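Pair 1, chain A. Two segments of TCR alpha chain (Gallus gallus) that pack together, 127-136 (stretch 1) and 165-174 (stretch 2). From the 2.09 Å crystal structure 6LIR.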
# COMPACT_ATOMS: atom_id res chain seq x y z
N ASN A 127 15.35 14.27 -21.45
CA ASN A 127 14.24 14.55 -22.35
C ASN A 127 12.90 14.23 -21.69
O ASN A 127 11.94 13.83 -22.35
CB ASN A 127 14.40 13.80 -23.68
CG ASN A 127 14.38 12.29 -23.52
OD1 ASN A 127 13.35 11.70 -23.19
ND2 ASN A 127 15.52 11.66 -23.77
N LEU A 128 12.83 14.46 -20.38
CA LEU A 128 11.66 14.17 -19.56
C LEU A 128 11.50 15.30 -18.56
O LEU A 128 12.49 15.84 -18.06
CB LEU A 128 11.81 12.84 -18.82
CG LEU A 128 11.04 11.62 -19.33
CD1 LEU A 128 11.61 11.13 -20.64
CD2 LEU A 128 11.08 10.50 -18.29
N GLU A 129 10.25 15.66 -18.28
CA GLU A 129 9.93 16.71 -17.33
C GLU A 129 8.84 16.22 -16.39
O GLU A 129 7.92 15.52 -16.81
CB GLU A 129 9.48 18.00 -18.03
CG GLU A 129 10.32 19.21 -17.68
CD GLU A 129 9.86 20.46 -18.41
OE1 GLU A 129 10.72 21.17 -18.98
OE2 GLU A 129 8.64 20.74 -18.41
N MET A 130 8.96 16.59 -15.11
CA MET A 130 7.99 16.19 -14.09
C MET A 130 7.32 17.44 -13.53
O MET A 130 7.99 18.40 -13.15
CB MET A 130 8.67 15.41 -12.97
CG MET A 130 7.76 15.03 -11.80
SD MET A 130 6.62 13.69 -12.17
CE MET A 130 7.75 12.30 -12.28
N CYS A 131 6.00 17.42 -13.49
CA CYS A 131 5.23 18.53 -12.96
C CYS A 131 4.85 18.25 -11.51
O CYS A 131 4.24 17.22 -11.22
CB CYS A 131 3.99 18.79 -13.81
SG CYS A 131 3.06 20.31 -13.47
N LEU A 132 5.20 19.17 -10.62
CA LEU A 132 4.92 19.01 -9.20
C LEU A 132 3.97 20.10 -8.72
O LEU A 132 4.28 21.29 -8.81
CB LEU A 132 6.23 19.05 -8.41
CG LEU A 132 6.14 18.99 -6.89
CD1 LEU A 132 5.61 17.65 -6.38
CD2 LEU A 132 7.49 19.31 -6.25
N ILE A 133 2.82 19.69 -8.20
CA ILE A 133 1.86 20.58 -7.55
C ILE A 133 1.88 20.31 -6.06
O ILE A 133 1.66 19.17 -5.63
CB ILE A 133 0.44 20.41 -8.13
CG1 ILE A 133 0.47 20.52 -9.66
CG2 ILE A 133 -0.50 21.45 -7.54
CD1 ILE A 133 0.48 19.18 -10.37
N THR A 134 2.11 21.35 -5.26
CA THR A 134 2.29 21.18 -3.82
C THR A 134 1.35 22.08 -3.03
O THR A 134 0.79 23.05 -3.55
CB THR A 134 3.73 21.49 -3.39
OG1 THR A 134 3.94 22.91 -3.42
CG2 THR A 134 4.72 20.84 -4.31
N ASP A 135 1.24 21.76 -1.74
CA ASP A 135 0.60 22.61 -0.72
C ASP A 135 -0.75 23.16 -1.17
O ASP A 135 -1.07 24.34 -0.95
CB ASP A 135 1.55 23.73 -0.31
CG ASP A 135 2.94 23.21 0.01
OD1 ASP A 135 3.08 22.46 1.00
OD2 ASP A 135 3.89 23.54 -0.74
N TYR A 136 -1.55 22.31 -1.78
CA TYR A 136 -2.88 22.67 -2.26
C TYR A 136 -3.95 22.01 -1.40
O TYR A 136 -3.66 21.18 -0.53
CB TYR A 136 -3.06 22.25 -3.73
CG TYR A 136 -2.86 20.77 -3.96
CD1 TYR A 136 -3.92 19.88 -3.86
CD2 TYR A 136 -1.60 20.26 -4.28
CE1 TYR A 136 -3.74 18.52 -4.07
CE2 TYR A 136 -1.41 18.90 -4.49
CZ TYR A 136 -2.48 18.04 -4.39
OH TYR A 136 -2.29 16.69 -4.60
N ALA A 165 1.74 18.64 7.37
CA ALA A 165 1.28 17.80 6.28
C ALA A 165 1.05 18.65 5.03
O ALA A 165 0.67 19.82 5.12
CB ALA A 165 0.00 17.05 6.65
N SER A 166 1.25 18.03 3.87
CA SER A 166 1.07 18.74 2.62
C SER A 166 0.75 17.73 1.53
O SER A 166 1.29 16.62 1.52
CB SER A 166 2.32 19.54 2.23
OG SER A 166 3.46 18.70 2.13
N TYR A 167 -0.13 18.12 0.62
CA TYR A 167 -0.49 17.29 -0.51
C TYR A 167 0.49 17.53 -1.64
O TYR A 167 1.04 18.62 -1.79
CB TYR A 167 -1.91 17.61 -0.99
CG TYR A 167 -3.02 16.95 -0.20
CD1 TYR A 167 -3.44 17.47 1.02
CD2 TYR A 167 -3.66 15.81 -0.69
CE1 TYR A 167 -4.46 16.87 1.74
CE2 TYR A 167 -4.68 15.21 0.02
CZ TYR A 167 -5.07 15.74 1.23
OH TYR A 167 -6.09 15.14 1.94
N LEU A 168 0.69 16.49 -2.45
CA LEU A 168 1.55 16.58 -3.62
C LEU A 168 0.90 15.80 -4.75
O LEU A 168 0.42 14.69 -4.54
CB LEU A 168 2.95 15.99 -3.35
CG LEU A 168 3.72 16.40 -2.09
CD1 LEU A 168 4.93 15.50 -1.90
CD2 LEU A 168 4.14 17.86 -2.18
N SER A 169 0.88 16.40 -5.93
CA SER A 169 0.43 15.74 -7.14
C SER A 169 1.53 15.85 -8.18
O SER A 169 2.26 16.85 -8.22
CB SER A 169 -0.88 16.36 -7.67
OG SER A 169 -2.00 15.81 -6.99
N THR A 170 1.67 14.82 -9.02
CA THR A 170 2.69 14.84 -10.05
C THR A 170 2.17 14.20 -11.33
O THR A 170 1.30 13.33 -11.29
CB THR A 170 3.97 14.09 -9.63
OG1 THR A 170 3.62 12.79 -9.13
CG2 THR A 170 4.74 14.85 -8.57
N TYR A 171 2.73 14.65 -12.45
CA TYR A 171 2.53 14.01 -13.74
C TYR A 171 3.73 14.36 -14.61
O TYR A 171 4.35 15.41 -14.43
CB TYR A 171 1.20 14.42 -14.41
CG TYR A 171 1.03 15.88 -14.78
CD1 TYR A 171 1.50 16.38 -15.98
CD2 TYR A 171 0.34 16.75 -13.94
CE1 TYR A 171 1.33 17.71 -16.33
CE2 TYR A 171 0.15 18.08 -14.28
CZ TYR A 171 0.65 18.55 -15.48
OH TYR A 171 0.47 19.88 -15.82
N TRP A 172 4.07 13.45 -15.52
CA TRP A 172 5.30 13.55 -16.29
C TRP A 172 5.02 13.22 -17.74
O TRP A 172 4.07 12.49 -18.06
CB TRP A 172 6.37 12.61 -15.74
CG TRP A 172 5.97 11.17 -15.87
CD1 TRP A 172 5.22 10.45 -14.99
CD2 TRP A 172 6.27 10.30 -16.97
NE1 TRP A 172 5.05 9.17 -15.47
CE2 TRP A 172 5.68 9.05 -16.67
CE3 TRP A 172 6.98 10.45 -18.16
CZ2 TRP A 172 5.78 7.96 -17.53
CZ3 TRP A 172 7.08 9.36 -19.01
CH2 TRP A 172 6.48 8.13 -18.69
N ALA A 173 5.86 13.74 -18.63
CA ALA A 173 5.71 13.52 -20.06
C ALA A 173 7.01 13.93 -20.73
O ALA A 173 7.86 14.60 -20.13
CB ALA A 173 4.54 14.32 -20.64
N LYS A 174 7.19 13.48 -21.98
CA LYS A 174 8.27 13.98 -22.81
C LYS A 174 8.30 15.50 -22.75
O LYS A 174 7.26 16.16 -22.77
CB LYS A 174 8.11 13.50 -24.26
CG LYS A 174 8.18 11.98 -24.44
CD LYS A 174 7.21 11.51 -25.51
CE LYS A 174 7.04 10.00 -25.54
NZ LYS A 174 5.61 9.59 -25.38
O HOH W 1 -1.66 20.67 0.81

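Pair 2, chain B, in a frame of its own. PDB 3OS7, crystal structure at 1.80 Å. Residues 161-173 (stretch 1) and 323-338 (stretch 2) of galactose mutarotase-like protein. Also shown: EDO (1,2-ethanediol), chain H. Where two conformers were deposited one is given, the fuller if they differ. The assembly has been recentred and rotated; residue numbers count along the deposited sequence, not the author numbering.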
# COMPACT_ATOMS: atom_id res chain seq x y z
N SER B 161 -9.25 -0.29 19.07
CA SER B 161 -9.13 -1.68 19.44
C SER B 161 -9.36 -2.64 18.27
O SER B 161 -8.98 -3.81 18.35
CB SER B 161 -10.07 -2.04 20.59
OG SER B 161 -11.40 -2.06 20.15
N LYS B 162 -9.99 -2.17 17.20
CA LYS B 162 -10.15 -2.94 15.99
C LYS B 162 -8.94 -2.88 15.05
O LYS B 162 -8.98 -3.44 13.94
CB LYS B 162 -11.38 -2.45 15.22
CG LYS B 162 -12.68 -2.67 16.00
CD LYS B 162 -13.88 -2.05 15.30
CE LYS B 162 -13.92 -0.54 15.42
NZ LYS B 162 -15.06 0.01 14.62
N GLY B 163 -7.89 -2.20 15.47
CA GLY B 163 -6.68 -2.03 14.68
C GLY B 163 -6.62 -0.69 13.98
O GLY B 163 -7.17 0.30 14.46
N LEU B 164 -5.93 -0.66 12.85
CA LEU B 164 -5.72 0.55 12.07
C LEU B 164 -6.65 0.55 10.86
O LEU B 164 -6.66 -0.40 10.11
CB LEU B 164 -4.28 0.64 11.57
CG LEU B 164 -3.91 1.92 10.81
CD1 LEU B 164 -3.93 3.12 11.76
CD2 LEU B 164 -2.47 1.80 10.19
N LYS B 165 -7.42 1.62 10.70
CA LYS B 165 -8.23 1.85 9.50
C LYS B 165 -7.63 3.01 8.72
O LYS B 165 -7.34 4.09 9.25
CB LYS B 165 -9.68 2.18 9.88
CG LYS B 165 -10.62 2.34 8.71
CD LYS B 165 -12.10 2.36 9.16
CE LYS B 165 -12.68 3.69 9.33
NZ LYS B 165 -14.17 3.60 9.12
N GLN B 166 -7.37 2.72 7.46
CA GLN B 166 -6.75 3.64 6.55
C GLN B 166 -7.80 4.00 5.49
O GLN B 166 -8.21 3.13 4.70
CB GLN B 166 -5.57 2.92 5.89
CG GLN B 166 -4.95 3.65 4.69
CD GLN B 166 -4.04 2.74 3.92
OE1 GLN B 166 -2.82 2.71 4.13
NE2 GLN B 166 -4.64 1.91 3.07
N THR B 167 -8.20 5.26 5.45
CA THR B 167 -9.06 5.77 4.37
C THR B 167 -8.20 6.68 3.49
O THR B 167 -7.73 7.73 3.93
CB THR B 167 -10.34 6.49 4.92
OG1 THR B 167 -11.08 5.60 5.75
CG2 THR B 167 -11.27 6.95 3.78
N THR B 168 -8.02 6.26 2.24
CA THR B 168 -7.20 6.97 1.24
C THR B 168 -8.14 7.69 0.29
O THR B 168 -9.11 7.11 -0.18
CB THR B 168 -6.33 5.98 0.45
OG1 THR B 168 -5.60 5.17 1.37
CG2 THR B 168 -5.40 6.70 -0.51
N SER B 169 -7.89 8.95 0.02
CA SER B 169 -8.77 9.66 -0.92
C SER B 169 -7.99 10.64 -1.72
O SER B 169 -6.96 11.14 -1.26
CB SER B 169 -9.93 10.35 -0.19
OG SER B 169 -9.45 11.21 0.80
N VAL B 170 -8.48 10.93 -2.92
CA VAL B 170 -7.91 11.96 -3.73
C VAL B 170 -9.06 12.69 -4.42
O VAL B 170 -10.08 12.07 -4.73
CB VAL B 170 -6.90 11.41 -4.75
CG1 VAL B 170 -7.48 10.32 -5.58
CG2 VAL B 170 -6.38 12.52 -5.60
N VAL B 171 -8.89 14.00 -4.60
CA VAL B 171 -9.87 14.84 -5.27
C VAL B 171 -9.15 15.57 -6.40
O VAL B 171 -8.05 16.07 -6.22
CB VAL B 171 -10.59 15.83 -4.30
CG1 VAL B 171 -9.63 16.71 -3.54
CG2 VAL B 171 -11.57 16.70 -5.08
N ASN B 172 -9.76 15.57 -7.58
CA ASN B 172 -9.26 16.27 -8.74
C ASN B 172 -9.65 17.74 -8.58
O ASN B 172 -10.84 18.04 -8.58
CB ASN B 172 -9.87 15.66 -9.99
CG ASN B 172 -9.49 16.40 -11.26
OD1 ASN B 172 -8.59 17.24 -11.29
ND2 ASN B 172 -10.20 16.07 -12.34
N LEU B 173 -8.67 18.61 -8.41
CA LEU B 173 -8.90 20.05 -8.25
C LEU B 173 -8.67 20.83 -9.56
O LEU B 173 -8.63 22.06 -9.57
CB LEU B 173 -8.02 20.59 -7.11
CG LEU B 173 -8.31 19.99 -5.72
CD1 LEU B 173 -7.28 20.43 -4.64
CD2 LEU B 173 -9.77 20.27 -5.26
N THR B 323 -10.95 7.55 -14.28
CA THR B 323 -10.60 8.95 -14.32
C THR B 323 -11.52 9.67 -13.35
O THR B 323 -12.60 9.16 -13.00
CB THR B 323 -10.76 9.51 -15.72
OG1 THR B 323 -12.13 9.44 -16.09
CG2 THR B 323 -9.92 8.72 -16.72
N LEU B 324 -11.08 10.82 -12.88
CA LEU B 324 -11.89 11.69 -12.06
C LEU B 324 -12.27 12.95 -12.84
O LEU B 324 -11.43 13.61 -13.43
CB LEU B 324 -11.15 12.08 -10.79
CG LEU B 324 -10.90 10.99 -9.75
CD1 LEU B 324 -10.12 11.60 -8.58
CD2 LEU B 324 -12.23 10.43 -9.30
N LYS B 325 -13.56 13.26 -12.84
CA LYS B 325 -14.03 14.51 -13.40
C LYS B 325 -13.63 15.64 -12.42
O LYS B 325 -13.21 15.39 -11.28
CB LYS B 325 -15.56 14.41 -13.64
CG LYS B 325 -15.96 13.40 -14.73
CD LYS B 325 -17.48 13.44 -14.96
CE LYS B 325 -17.94 12.54 -16.12
NZ LYS B 325 -17.84 11.09 -15.79
N PRO B 326 -13.71 16.90 -12.87
CA PRO B 326 -13.37 18.03 -12.01
C PRO B 326 -14.15 18.02 -10.71
O PRO B 326 -15.38 17.86 -10.72
CB PRO B 326 -13.68 19.26 -12.90
CG PRO B 326 -13.42 18.73 -14.28
CD PRO B 326 -13.98 17.34 -14.26
N ASN B 327 -13.39 18.10 -9.60
CA ASN B 327 -13.89 18.07 -8.23
C ASN B 327 -14.48 16.76 -7.78
O ASN B 327 -15.04 16.68 -6.69
CB ASN B 327 -14.88 19.21 -7.93
CG ASN B 327 -14.85 19.63 -6.46
OD1 ASN B 327 -13.79 19.87 -5.91
ND2 ASN B 327 -16.04 19.71 -5.82
N GLU B 328 -14.34 15.72 -8.61
CA GLU B 328 -14.72 14.37 -8.21
C GLU B 328 -13.62 13.76 -7.36
O GLU B 328 -12.43 14.07 -7.53
CB GLU B 328 -14.96 13.49 -9.43
CG GLU B 328 -15.66 12.20 -9.11
CD GLU B 328 -15.86 11.30 -10.32
OE1 GLU B 328 -15.37 11.61 -11.43
OE2 GLU B 328 -16.53 10.25 -10.15
N SER B 329 -14.03 12.87 -6.45
CA SER B 329 -13.07 12.16 -5.62
C SER B 329 -13.17 10.65 -5.74
O SER B 329 -14.17 10.11 -6.19
CB SER B 329 -13.22 12.58 -4.15
OG SER B 329 -14.39 12.04 -3.57
N TRP B 330 -12.09 9.99 -5.33
CA TRP B 330 -12.00 8.54 -5.17
C TRP B 330 -11.59 8.29 -3.72
O TRP B 330 -10.79 9.06 -3.16
CB TRP B 330 -10.93 7.95 -6.12
CG TRP B 330 -10.61 6.46 -5.83
CD1 TRP B 330 -11.17 5.38 -6.44
CD2 TRP B 330 -9.68 5.95 -4.87
NE1 TRP B 330 -10.64 4.23 -5.92
CE2 TRP B 330 -9.72 4.55 -4.95
CE3 TRP B 330 -8.78 6.54 -3.99
CZ2 TRP B 330 -8.94 3.74 -4.14
CZ3 TRP B 330 -8.00 5.74 -3.19
CH2 TRP B 330 -8.10 4.36 -3.26
N SER B 331 -12.14 7.26 -3.10
CA SER B 331 -11.73 6.85 -1.76
C SER B 331 -11.69 5.32 -1.65
O SER B 331 -12.56 4.62 -2.20
CB SER B 331 -12.67 7.42 -0.70
OG SER B 331 -12.33 6.98 0.60
N GLY B 332 -10.71 4.80 -0.93
CA GLY B 332 -10.64 3.37 -0.65
C GLY B 332 -10.26 3.19 0.80
O GLY B 332 -9.62 4.06 1.39
N VAL B 333 -10.66 2.05 1.38
CA VAL B 333 -10.38 1.75 2.77
C VAL B 333 -9.66 0.42 2.93
O VAL B 333 -10.08 -0.59 2.33
CB VAL B 333 -11.68 1.68 3.56
CG1 VAL B 333 -11.42 1.36 5.02
CG2 VAL B 333 -12.48 2.96 3.40
N CYS B 334 -8.63 0.39 3.76
CA CYS B 334 -7.98 -0.86 4.19
C CYS B 334 -7.93 -0.89 5.70
O CYS B 334 -8.02 0.18 6.35
CB CYS B 334 -6.58 -0.99 3.64
SG CYS B 334 -6.50 -1.13 1.85
N LYS B 335 -7.87 -2.09 6.26
CA LYS B 335 -7.77 -2.27 7.69
C LYS B 335 -6.64 -3.24 7.99
O LYS B 335 -6.45 -4.20 7.27
CB LYS B 335 -9.09 -2.81 8.25
CG LYS B 335 -10.22 -1.84 8.13
CD LYS B 335 -11.53 -2.45 8.61
CE LYS B 335 -12.70 -1.50 8.38
NZ LYS B 335 -13.99 -2.07 8.87
N LEU B 336 -5.89 -2.96 9.05
CA LEU B 336 -4.84 -3.86 9.50
C LEU B 336 -5.11 -4.17 10.98
O LEU B 336 -5.29 -3.26 11.78
CB LEU B 336 -3.49 -3.16 9.37
CG LEU B 336 -2.87 -3.10 8.00
CD1 LEU B 336 -1.63 -2.17 8.04
CD2 LEU B 336 -2.46 -4.50 7.54
N TYR B 337 -5.12 -5.44 11.32
CA TYR B 337 -5.38 -5.88 12.69
C TYR B 337 -4.79 -7.24 12.95
O TYR B 337 -4.38 -7.95 12.02
CB TYR B 337 -6.89 -5.90 13.01
CG TYR B 337 -7.81 -6.58 12.00
CD1 TYR B 337 -8.27 -5.89 10.90
CD2 TYR B 337 -8.28 -7.90 12.21
CE1 TYR B 337 -9.13 -6.49 9.98
CE2 TYR B 337 -9.14 -8.49 11.32
CZ TYR B 337 -9.56 -7.79 10.19
OH TYR B 337 -10.42 -8.33 9.26
N ILE B 338 -4.76 -7.61 14.22
CA ILE B 338 -4.21 -8.89 14.66
C ILE B 338 -5.34 -9.69 15.28
O ILE B 338 -6.21 -9.14 15.98
CB ILE B 338 -3.12 -8.65 15.76
CG1 ILE B 338 -2.05 -7.69 15.26
CG2 ILE B 338 -2.50 -9.99 16.23
CD1 ILE B 338 -1.24 -6.99 16.39
C1 EDO H . -10.17 13.92 -1.03
O1 EDO H . -10.90 13.56 0.15
C2 EDO H . -8.77 14.38 -0.65
O2 EDO H . -8.82 15.53 0.22
O HOH W 2 -15.32 0.43 9.81
O HOH W 3 -6.84 2.66 1.73

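What backbone arrangement do the two pairs share? Each joins two antiparallel strands, whose N-to-C directions lie 161° apart in pair 1 and 166° in pair 2, with axes approaching to 4.6 Å in both. The central 14 residues superpose with an RMSD of 0.4 Å, and the register coincides: Cys A131 opposite Tyr A171 matches Thr B168 opposite Gly B332. Both are hydrogen-bonded pairs, closed by Cys A131 N to Tyr A171 O (2.8 Å) and Tyr A171 N to Cys A131 O (3.2 Å) in one, and by Thr B168 N to Gly B332 O and Gly B332 N to Thr B168 O (both 2.9 Å) in the other. The ladder repeats on either side, where Ile A133 with Ser A169 corresponds to Val B170 with Trp B330, and Glu A129 with Ala A173 to Gln B166 with Cys B334.

How is the face that carries these hydrogen-bonded pairs filled? In pair 1 the ring at the central pair belongs to Tyr A171. Cys A131 CB sits over its face, 3.8 Å from the ring centroid, while Ile A133 CD1 comes within 4.1 Å of Tyr A171 CE2. In pair 2 the matching residue is Gly B332, and the ring comes instead from Trp B330, at the position of the small Ser A169. The indole reaches forward along its own strand, toward its C-terminal end, into the space beside the glycine: an ideal CB on Gly B332 would lie only 2.9 Å from Trp B330 CH2, a clash. Across the strands, Thr B168 CG2 lies 3.9 Å from Trp B330 CZ3, and Val B170 CG1 lies 4.2 Å from Trp B330 CB. Among the matched cross-strand pairs on this face, the aromatic residue is thus Tyr A171 in pair 1 and Trp B330 in pair 2, at adjacent same-face positions; pair 1 also brings in the Tyr A136 ring.

What polar contacts accompany the exchange? Tyr A136 reaches across to Ser A169, and Ser A169 OG donates to Tyr A136 OH at 2.6 Å. The same tyrosine ring receives Tyr A167 CB over one face, 3.7 Å from its centroid. Pair 2 uses water beside its glycine: water 3 accepts from Gln B166 NE2 at 2.7 Å, lies 2.8 Å from Thr B168 OG1 in a hydrogen bond, and donates weakly to Gly B332 O at 3.1 Å.

How does the other face differ? In pair 1 Met A130, Leu A132 and Thr A134 meet Trp A172, Thr A170 and Leu A168. Met A130 CE packs 3.7 Å from Trp A172 CB, Leu A132 CD1 3.7 Å from Thr A170 CG2, and Thr A134 CG2 3.7 Å from Leu A168 CD2. Pair 2 has smaller side chains at most of these places: Thr B167, Ser B169 and Val B171 face Val B333, Ser B331 and Ser B329. Its central contact, Ser B169 CB to Ser B331 CB, spans 4.0 Å, and Ser B169 OG is hydrogen-bonded to 1,2-ethanediol O1 at 2.8 Å, so a small molecule, probably from the crystallisation liquor, occupies space beside the serine.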